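Local coordinates for Lin0431 protein (Listeria innocua, PDB 3LD7), which is of unknown function, its chain here being a compact, mostly beta piece of a longer protein that belongs to the NusG domain II family, at residues Asn58-Val63 with Cys79-Val84; Ala40-Met45 with Ile54-Ser59. All coordinates share one frame; numbering follows the deposited sequence.

Contact 1: residues Asn58-Val63 with Cys79-Val84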
ATOM      1  N   ASN A  58       9.560  -3.451   8.918  1.00 14.19           N
ATOM      2  CA  ASN A  58      10.831  -4.049   9.317  1.00 13.53           C
ATOM      3  C   ASN A  58      11.423  -4.985   8.271  1.00 13.86           C
ATOM      4  O   ASN A  58      12.176  -5.928   8.590  1.00 15.05           O
ATOM      5  CB  ASN A  58      10.743  -4.696  10.703  1.00 13.57           C
ATOM      6  CG  ASN A  58       9.724  -5.803  10.776  1.00 14.24           C
ATOM      7  OD1 ASN A  58       8.957  -6.030   9.843  1.00 14.76           O
ATOM      8  ND2 ASN A  58       9.698  -6.493  11.911  1.00 14.86           N
ATOM      9  N   SER A  59      11.082  -4.730   7.016  1.00 14.50           N
ATOM     10  CA  SER A  59      11.689  -5.504   5.940  1.00 14.42           C
ATOM     11  C   SER A  59      13.197  -5.286   5.925  1.00 16.61           C
ATOM     12  O   SER A  59      13.695  -4.217   6.299  1.00 18.64           O
ATOM     13  CB  SER A  59      11.076  -5.138   4.576  1.00 16.81           C
ATOM     14  OG  SER A  59      11.464  -3.834   4.138  1.00 16.84           O
ATOM     15  N   PRO A  60      13.934  -6.316   5.497  1.00 17.35           N
ATOM     16  CA  PRO A  60      15.388  -6.147   5.442  1.00 18.88           C
ATOM     17  C   PRO A  60      15.839  -5.158   4.369  1.00 18.53           C
ATOM     18  O   PRO A  60      16.918  -4.566   4.530  1.00 20.61           O
ATOM     19  CB  PRO A  60      15.893  -7.559   5.144  1.00 16.65           C
ATOM     20  CG  PRO A  60      14.713  -8.262   4.502  1.00 18.05           C
ATOM     21  CD  PRO A  60      13.499  -7.687   5.170  1.00 17.41           C
ATOM     22  N   ASP A  61      15.052  -4.984   3.305  1.00 16.87           N
ATOM     23  CA  ASP A  61      15.520  -4.231   2.131  1.00 16.99           C
ATOM     24  C   ASP A  61      14.955  -2.813   2.052  1.00 17.25           C
ATOM     25  O   ASP A  61      15.539  -1.938   1.402  1.00 19.90           O
ATOM     26  CB  ASP A  61      15.258  -4.997   0.815  1.00 18.53           C
ATOM     27  CG  ASP A  61      13.784  -5.345   0.596  1.00 22.77           C
ATOM     28  OD1 ASP A  61      12.996  -5.236   1.549  1.00 25.05           O
ATOM     29  OD2 ASP A  61      13.413  -5.772  -0.531  1.00 23.58           O
ATOM     30  N   GLN A  62      13.814  -2.585   2.710  1.00 15.58           N
ATOM     31  CA  GLN A  62      13.188  -1.249   2.715  1.00 15.25           C
ATOM     32  C   GLN A  62      12.814  -0.685   1.328  1.00 16.26           C
ATOM     33  O   GLN A  62      12.591   0.505   1.173  1.00 17.93           O
ATOM     34  CB  GLN A  62      14.063  -0.239   3.471  1.00 16.65           C
ATOM     35  CG  GLN A  62      14.270  -0.601   4.916  1.00 17.05           C
ATOM     36  CD  GLN A  62      13.017  -0.400   5.729  1.00 18.76           C
ATOM     37  OE1 GLN A  62      12.477   0.717   5.817  1.00 20.66           O
ATOM     38  NE2 GLN A  62      12.539  -1.475   6.328  1.00 18.65           N
ATOM     39  N   VAL A  63      12.714  -1.546   0.331  1.00 15.56           N
ATOM     40  CA  VAL A  63      12.450  -1.088  -1.025  1.00 16.32           C
ATOM     41  C   VAL A  63      11.078  -0.443  -1.139  1.00 15.09           C
ATOM     42  O   VAL A  63      10.928   0.602  -1.757  1.00 17.25           O
ATOM     43  CB  VAL A  63      12.565  -2.265  -2.029  1.00 17.76           C
ATOM     44  CG1 VAL A  63      11.912  -1.919  -3.367  1.00 19.01           C
ATOM     45  CG2 VAL A  63      14.005  -2.657  -2.179  1.00 20.13           C
ATOM     46  N   CYS A  79       6.772  -4.864  -1.298  1.00 14.49           N
ATOM     47  CA  CYS A  79       7.668  -5.289  -0.229  1.00 13.96           C
ATOM     48  C   CYS A  79       7.810  -6.772  -0.409  1.00 13.01           C
ATOM     49  O   CYS A  79       6.987  -7.555   0.066  1.00 14.23           O
ATOM     50  CB  CYS A  79       7.127  -4.967   1.175  1.00 14.92           C
ATOM     51  SG  CYS A  79       8.246  -5.584   2.473  1.00 18.01           S
ATOM     52  N   LEU A  80       8.840  -7.162  -1.160  1.00 14.00           N
ATOM     53  CA  LEU A  80       8.985  -8.573  -1.555  1.00 15.18           C
ATOM     54  C   LEU A  80       9.172  -9.552  -0.374  1.00 15.14           C
ATOM     55  O   LEU A  80       8.492 -10.565  -0.294  1.00 15.29           O
ATOM     56  CB  LEU A  80      10.082  -8.740  -2.620  1.00 19.47           C
ATOM     57  CG  LEU A  80       9.592  -9.500  -3.834  1.00 25.33           C
ATOM     58  CD1 LEU A  80      10.644  -9.514  -4.892  1.00 23.72           C
ATOM     59  CD2 LEU A  80       9.187 -10.919  -3.454  1.00 29.69           C
ATOM     60  N   PRO A  81      10.054  -9.226   0.571  1.00 13.88           N
ATOM     61  CA  PRO A  81      10.247 -10.153   1.702  1.00 14.21           C
ATOM     62  C   PRO A  81       8.977 -10.429   2.488  1.00 14.37           C
ATOM     63  O   PRO A  81       8.824 -11.530   3.038  1.00 17.02           O
ATOM     64  CB  PRO A  81      11.286  -9.432   2.583  1.00 16.15           C
ATOM     65  CG  PRO A  81      12.061  -8.588   1.579  1.00 15.55           C
ATOM     66  CD  PRO A  81      10.998  -8.102   0.608  1.00 14.47           C
ATOM     67  N   HIS A  82       8.082  -9.446   2.561  1.00 13.39           N
ATOM     68  CA  HIS A  82       6.822  -9.651   3.287  1.00 11.65           C
ATOM     69  C   HIS A  82       5.674 -10.020   2.366  1.00 12.13           C
ATOM     70  O   HIS A  82       4.526 -10.165   2.821  1.00 13.60           O
ATOM     71  CB  HIS A  82       6.469  -8.390   4.075  1.00 12.46           C
ATOM     72  CG  HIS A  82       7.456  -8.071   5.161  1.00 13.05           C
ATOM     73  ND1 HIS A  82       7.320  -6.983   5.996  1.00 12.52           N
ATOM     74  CD2 HIS A  82       8.604  -8.693   5.544  1.00 13.35           C
ATOM     75  CE1 HIS A  82       8.324  -6.958   6.860  1.00 13.40           C
ATOM     76  NE2 HIS A  82       9.131  -7.974   6.592  1.00 13.46           N
ATOM     77  N   LYS A  83       5.955 -10.114   1.070  1.00 12.49           N
ATOM     78  CA  LYS A  83       4.948 -10.513   0.064  1.00 12.55           C
ATOM     79  C   LYS A  83       3.786  -9.530  -0.026  1.00 12.79           C
ATOM     80  O   LYS A  83       2.639  -9.903  -0.347  1.00 14.27           O
ATOM     81  CB  LYS A  83       4.450 -11.946   0.304  1.00 14.52           C
ATOM     82  CG  LYS A  83       5.609 -12.962   0.428  1.00 16.00           C
ATOM     83  CD  LYS A  83       5.089 -14.384   0.511  1.00 19.44           C
ATOM     84  CE  LYS A  83       6.236 -15.359   0.711  1.00 23.12           C
ATOM     85  NZ  LYS A  83       5.797 -16.772   0.744  1.00 26.06           N
ATOM     86  N   VAL A  84       4.087  -8.268   0.233  1.00 12.23           N
ATOM     87  CA  VAL A  84       3.055  -7.239   0.207  1.00 14.23           C
ATOM     88  C   VAL A  84       3.131  -6.493  -1.099  1.00 14.41           C
ATOM     89  O   VAL A  84       4.222  -6.124  -1.556  1.00 15.20           O
ATOM     90  CB  VAL A  84       3.191  -6.271   1.414  1.00 13.82           C
ATOM     91  CG1 VAL A  84       2.294  -5.034   1.219  1.00 16.53           C
ATOM     92  CG2 VAL A  84       2.806  -7.010   2.714  1.00 15.04           C
TER
HETATM   93  O   HOH W   1      11.266  -8.593   8.262  1.00 15.95           O
HETATM   94  O   HOH W   2      10.963  -5.385  -1.734  1.00 20.60           O
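The imidazole of His82 takes Ser59 over one of its faces, with Ser59 CB 4.2 Å from the ring centroid and displaced toward the rim, a CH-pi contact. His82 CG is anti to its own carbonyl carbon (chi1 -65°), beside the backbone N, and the ring touches segment 58-63. At the ring edge CE1 meets Asn58 OD1 at 3.2 Å, with the amide and ring planes 77° apart; that oxygen already accepts from Tyr42 N. The neighbouring ring nitrogen is tied by water: one molecule, in the ring plane, bonds to His82 NE2 at 2.8 Å and donates to Asn58 O. Ser59 CB also touches sulfur, lying 3.6 Å from Cys79 SG. The serine hydroxyl OG accepts from Gln62 N in an ST motif and donates to Asp57 OD1, at the end of strand 51-57, so the hydroxyl is held between its own loop and the strand before it. Farther along, the prolines Pro60 and Pro81 slide past each other in opposite directions, CD of the former 3.8 Å from CB of the latter. Asp61 then reaches tip to tip toward Pro81, Asp61 OD1 3.5 Å from Pro81 CG. A second water donates to Asp61 OD2 and accepts from Leu80 N, so the polar link between the two loops is made by water at both ends of the patch. Leu80 to Lys83 form a type I turn, and Lys83 and Val84 both face Cys79: the whole is a loop packed on the type I turn and G1 bulge of a tight beta hairpin.

Contact 2: residues Ala40-Met45 with Ile54-Ser59; sequences AQYNLM and IKEDNS
Tyr42 lays its ring over the backbone of the neighbouring strand in an antiparallel beta hairpin formed by strands 42-48 and 51-57. One ring face receives Asp57 CA, 4.2 Å from the centroid, and Asn58 N nearer the rim. From the far end of the ring the hydroxyl OH donates to Glu56 OE2 in a very short bond of 2.5 Å, the carboxylate turned 84° from the ring plane. A water also donates to that hydroxyl. The side chain of Asn58 closes the hairpin's open end by gripping segment 40-45 twice: its ND2 donates to Ala40 O at 2.9 Å, from above the carbonyl plane, while OD1 accepts from Tyr42 N at 3.1 Å. Between the strands, Leu44 N bonds to Glu56 O and Lys55 N to Leu44 O. Lys55 and Glu56 thus both face Leu44, a classic beta bulge that shifts the register by one residue before Met45 pairs with Ile54. On the sheet face carrying Asn43, Asp57, Met45 and Ile54, the selenomethionine Met45 bends at chi2 and chi3 (both near -55°), and its CE comes 3.7 Å from Ile54 CG1. Farther out, strand 30-36 continues the sheet beyond strand 42-48, and Ile77 and Val65 pack on Ile54. Where strand 51-57 ends, Asp57 makes an Asx turn: its OD1 accepts from Ser59 N at 2.8 Å and from Ser59 OG at 2.7 Å, both donors approaching from the same face of the carboxylate.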
ATOM      1  N   ALA A  40       7.598 -11.702  13.088  1.00 15.98           N
ATOM      2  CA  ALA A  40       7.457 -10.326  13.534  1.00 15.10           C
ATOM      3  C   ALA A  40       7.350  -9.372  12.344  1.00 15.13           C
ATOM      4  O   ALA A  40       7.406  -8.155  12.514  1.00 14.72           O
ATOM      5  CB  ALA A  40       8.644  -9.935  14.403  1.00 16.70           C
ATOM      6  N   GLN A  41       7.197  -9.921  11.136  1.00 14.71           N
ATOM      7  CA  GLN A  41       7.085  -9.080   9.960  1.00 14.86           C
ATOM      8  C   GLN A  41       5.847  -8.192  10.018  1.00 14.35           C
ATOM      9  O   GLN A  41       4.739  -8.659  10.343  1.00 16.38           O
ATOM     10  CB  GLN A  41       7.019  -9.932   8.692  1.00 14.66           C
ATOM     11  CG  GLN A  41       8.183 -10.911   8.553  1.00 16.82           C
ATOM     12  CD  GLN A  41       7.810 -12.111   7.702  1.00 26.06           C
ATOM     13  OE1 GLN A  41       8.230 -13.223   7.964  1.00 29.63           O
ATOM     14  NE2 GLN A  41       7.018 -11.870   6.660  1.00 30.12           N
ATOM     15  N   TYR A  42       6.025  -6.912   9.723  1.00 13.80           N
ATOM     16  CA  TYR A  42       4.878  -6.037   9.582  1.00 13.51           C
ATOM     17  C   TYR A  42       5.110  -4.983   8.516  1.00 13.65           C
ATOM     18  O   TYR A  42       6.248  -4.683   8.159  1.00 14.76           O
ATOM     19  CB  TYR A  42       4.533  -5.342  10.921  1.00 14.68           C
ATOM     20  CG  TYR A  42       5.480  -4.209  11.265  1.00 15.90           C
ATOM     21  CD1 TYR A  42       6.685  -4.469  11.889  1.00 17.66           C
ATOM     22  CD2 TYR A  42       5.165  -2.892  10.964  1.00 16.84           C
ATOM     23  CE1 TYR A  42       7.576  -3.460  12.187  1.00 19.31           C
ATOM     24  CE2 TYR A  42       6.043  -1.864  11.262  1.00 20.11           C
ATOM     25  CZ  TYR A  42       7.252  -2.159  11.886  1.00 21.41           C
ATOM     26  OH  TYR A  42       8.150  -1.159  12.198  1.00 25.84           O
ATOM     27  N   ASN A  43       4.013  -4.411   8.032  1.00 13.18           N
ATOM     28  CA  ASN A  43       4.047  -3.213   7.191  1.00 12.72           C
ATOM     29  C   ASN A  43       2.947  -2.306   7.653  1.00 14.47           C
ATOM     30  O   ASN A  43       1.764  -2.700   7.663  1.00 15.77           O
ATOM     31  CB  ASN A  43       3.836  -3.521   5.687  1.00 14.50           C
ATOM     32  CG  ASN A  43       4.957  -4.379   5.097  1.00 14.46           C
ATOM     33  OD1 ASN A  43       5.910  -3.889   4.441  1.00 19.63           O
ATOM     34  ND2 ASN A  43       4.843  -5.635   5.300  1.00 12.35           N
ATOM     35  N   LEU A  44       3.328  -1.091   8.024  1.00 14.76           N
ATOM     36  CA  LEU A  44       2.367  -0.070   8.425  1.00 13.52           C
ATOM     37  C   LEU A  44       1.983   0.722   7.192  1.00 13.10           C
ATOM     38  O   LEU A  44       2.808   1.447   6.623  1.00 15.17           O
ATOM     39  CB  LEU A  44       2.979   0.833   9.477  1.00 16.47           C
ATOM     40  CG  LEU A  44       2.084   1.932  10.046  1.00 18.92           C
ATOM     41  CD1 LEU A  44       0.772   1.378  10.598  1.00 20.84           C
ATOM     42  CD2 LEU A  44       2.859   2.660  11.109  1.00 20.29           C
HETATM   43  N   MSE A  45       0.746   0.521   6.740  1.00 13.64           N
HETATM   44  CA  MSE A  45       0.222   1.182   5.556  1.00 13.44           C
HETATM   45  C   MSE A  45      -0.433   2.485   5.950  1.00 14.59           C
HETATM   46  O   MSE A  45      -1.050   2.577   7.014  1.00 15.94           O
HETATM   47  CB  MSE A  45      -0.846   0.283   4.907  1.00 15.15           C
HETATM   48  CG  MSE A  45      -0.365  -1.150   4.664  1.00 16.36           C
HETATM   49 SE   MSE A  45       1.272  -1.301   3.631  0.81 19.59          SE
HETATM   50  CE  MSE A  45       0.736  -0.188   2.086  1.00 20.64           C
ATOM     51  N   ILE A  54       3.730   2.702   2.107  1.00 14.04           N
ATOM     52  CA  ILE A  54       4.166   1.983   3.294  1.00 14.74           C
ATOM     53  C   ILE A  54       4.895   2.999   4.156  1.00 15.48           C
ATOM     54  O   ILE A  54       5.958   3.508   3.779  1.00 17.86           O
ATOM     55  CB  ILE A  54       5.083   0.808   3.006  1.00 13.66           C
ATOM     56  CG1 ILE A  54       4.445  -0.185   2.018  1.00 14.90           C
ATOM     57  CG2 ILE A  54       5.469   0.120   4.333  1.00 15.70           C
ATOM     58  CD1 ILE A  54       5.467  -1.225   1.496  1.00 18.09           C
ATOM     59  N   LYS A  55       4.301   3.341   5.298  1.00 14.97           N
ATOM     60  CA  LYS A  55       4.900   4.341   6.167  1.00 16.84           C
ATOM     61  C   LYS A  55       6.161   3.809   6.829  1.00 17.65           C
ATOM     62  O   LYS A  55       7.186   4.516   6.925  1.00 18.80           O
ATOM     63  CB  LYS A  55       3.895   4.792   7.238  1.00 18.30           C
ATOM     64  CG  LYS A  55       4.474   5.823   8.203  1.00 21.15           C
ATOM     65  CD  LYS A  55       3.424   6.363   9.152  1.00 24.78           C
ATOM     66  CE  LYS A  55       4.030   7.449  10.057  1.00 29.67           C
ATOM     67  NZ  LYS A  55       3.026   8.083  10.938  1.00 32.82           N
ATOM     68  N   GLU A  56       6.101   2.559   7.264  1.00 17.33           N
ATOM     69  CA  GLU A  56       7.202   1.983   8.008  1.00 18.71           C
ATOM     70  C   GLU A  56       7.055   0.485   7.967  1.00 16.86           C
ATOM     71  O   GLU A  56       5.940  -0.038   7.927  1.00 16.45           O
ATOM     72  CB  GLU A  56       7.141   2.507   9.448  1.00 23.32           C
ATOM     73  CG  GLU A  56       8.024   1.844  10.443  1.00 31.19           C
ATOM     74  CD  GLU A  56       7.524   2.106  11.860  1.00 36.14           C
ATOM     75  OE1 GLU A  56       7.189   3.264  12.175  1.00 38.69           O
ATOM     76  OE2 GLU A  56       7.425   1.147  12.642  1.00 38.20           O
ATOM     77  N   ASP A  57       8.182  -0.220   7.957  1.00 15.91           N
ATOM     78  CA  ASP A  57       8.155  -1.674   8.051  1.00 15.09           C
ATOM     79  C   ASP A  57       9.501  -2.177   8.525  1.00 15.08           C
ATOM     80  O   ASP A  57      10.458  -1.389   8.593  1.00 15.92           O
ATOM     81  CB  ASP A  57       7.666  -2.369   6.749  1.00 15.54           C
ATOM     82  CG  ASP A  57       8.638  -2.276   5.604  1.00 16.65           C
ATOM     83  OD1 ASP A  57       9.863  -2.458   5.810  1.00 17.92           O
ATOM     84  OD2 ASP A  57       8.151  -2.102   4.459  1.00 18.04           O
ATOM     85  N   ASN A  58       9.560  -3.451   8.918  1.00 14.19           N
ATOM     86  CA  ASN A  58      10.831  -4.049   9.317  1.00 13.53           C
ATOM     87  C   ASN A  58      11.423  -4.985   8.271  1.00 13.86           C
ATOM     88  O   ASN A  58      12.176  -5.928   8.590  1.00 15.05           O
ATOM     89  CB  ASN A  58      10.743  -4.696  10.703  1.00 13.57           C
ATOM     90  CG  ASN A  58       9.724  -5.803  10.776  1.00 14.24           C
ATOM     91  OD1 ASN A  58       8.957  -6.030   9.843  1.00 14.76           O
ATOM     92  ND2 ASN A  58       9.698  -6.493  11.911  1.00 14.86           N
ATOM     93  N   SER A  59      11.082  -4.730   7.016  1.00 14.50           N
ATOM     94  CA  SER A  59      11.689  -5.504   5.940  1.00 14.42           C
ATOM     95  C   SER A  59      13.197  -5.286   5.925  1.00 16.61           C
ATOM     96  O   SER A  59      13.695  -4.217   6.299  1.00 18.64           O
ATOM     97  CB  SER A  59      11.076  -5.138   4.576  1.00 16.81           C
ATOM     98  OG  SER A  59      11.464  -3.834   4.138  1.00 16.84           O
TER
HETATM   99  O   HOH W   3      10.745  -1.048  11.790  1.00 52.22           O

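Overall arrangement
Contacts 1 and 2 share Asn58 and Ser59, the residues at which the chain leaves strand 51-57, and their centres lie 8 Å apart on the same side of the molecule. Contact 2 belongs to the three-stranded sheet; contact 1 brings in the turn joining strands 76-79 and 84-90 of the four-stranded sheet. Together they stitch the two sheets at one end. Gln62, from the loop of contact 1, reaches back to the strand end of contact 2, its NE2 3.1 Å from Asp57 O in a probable hydrogen bond. His82 ND1 also lies 3.3 Å from Tyr42 O, and Cys79 packs against both Asn43 and Asp57.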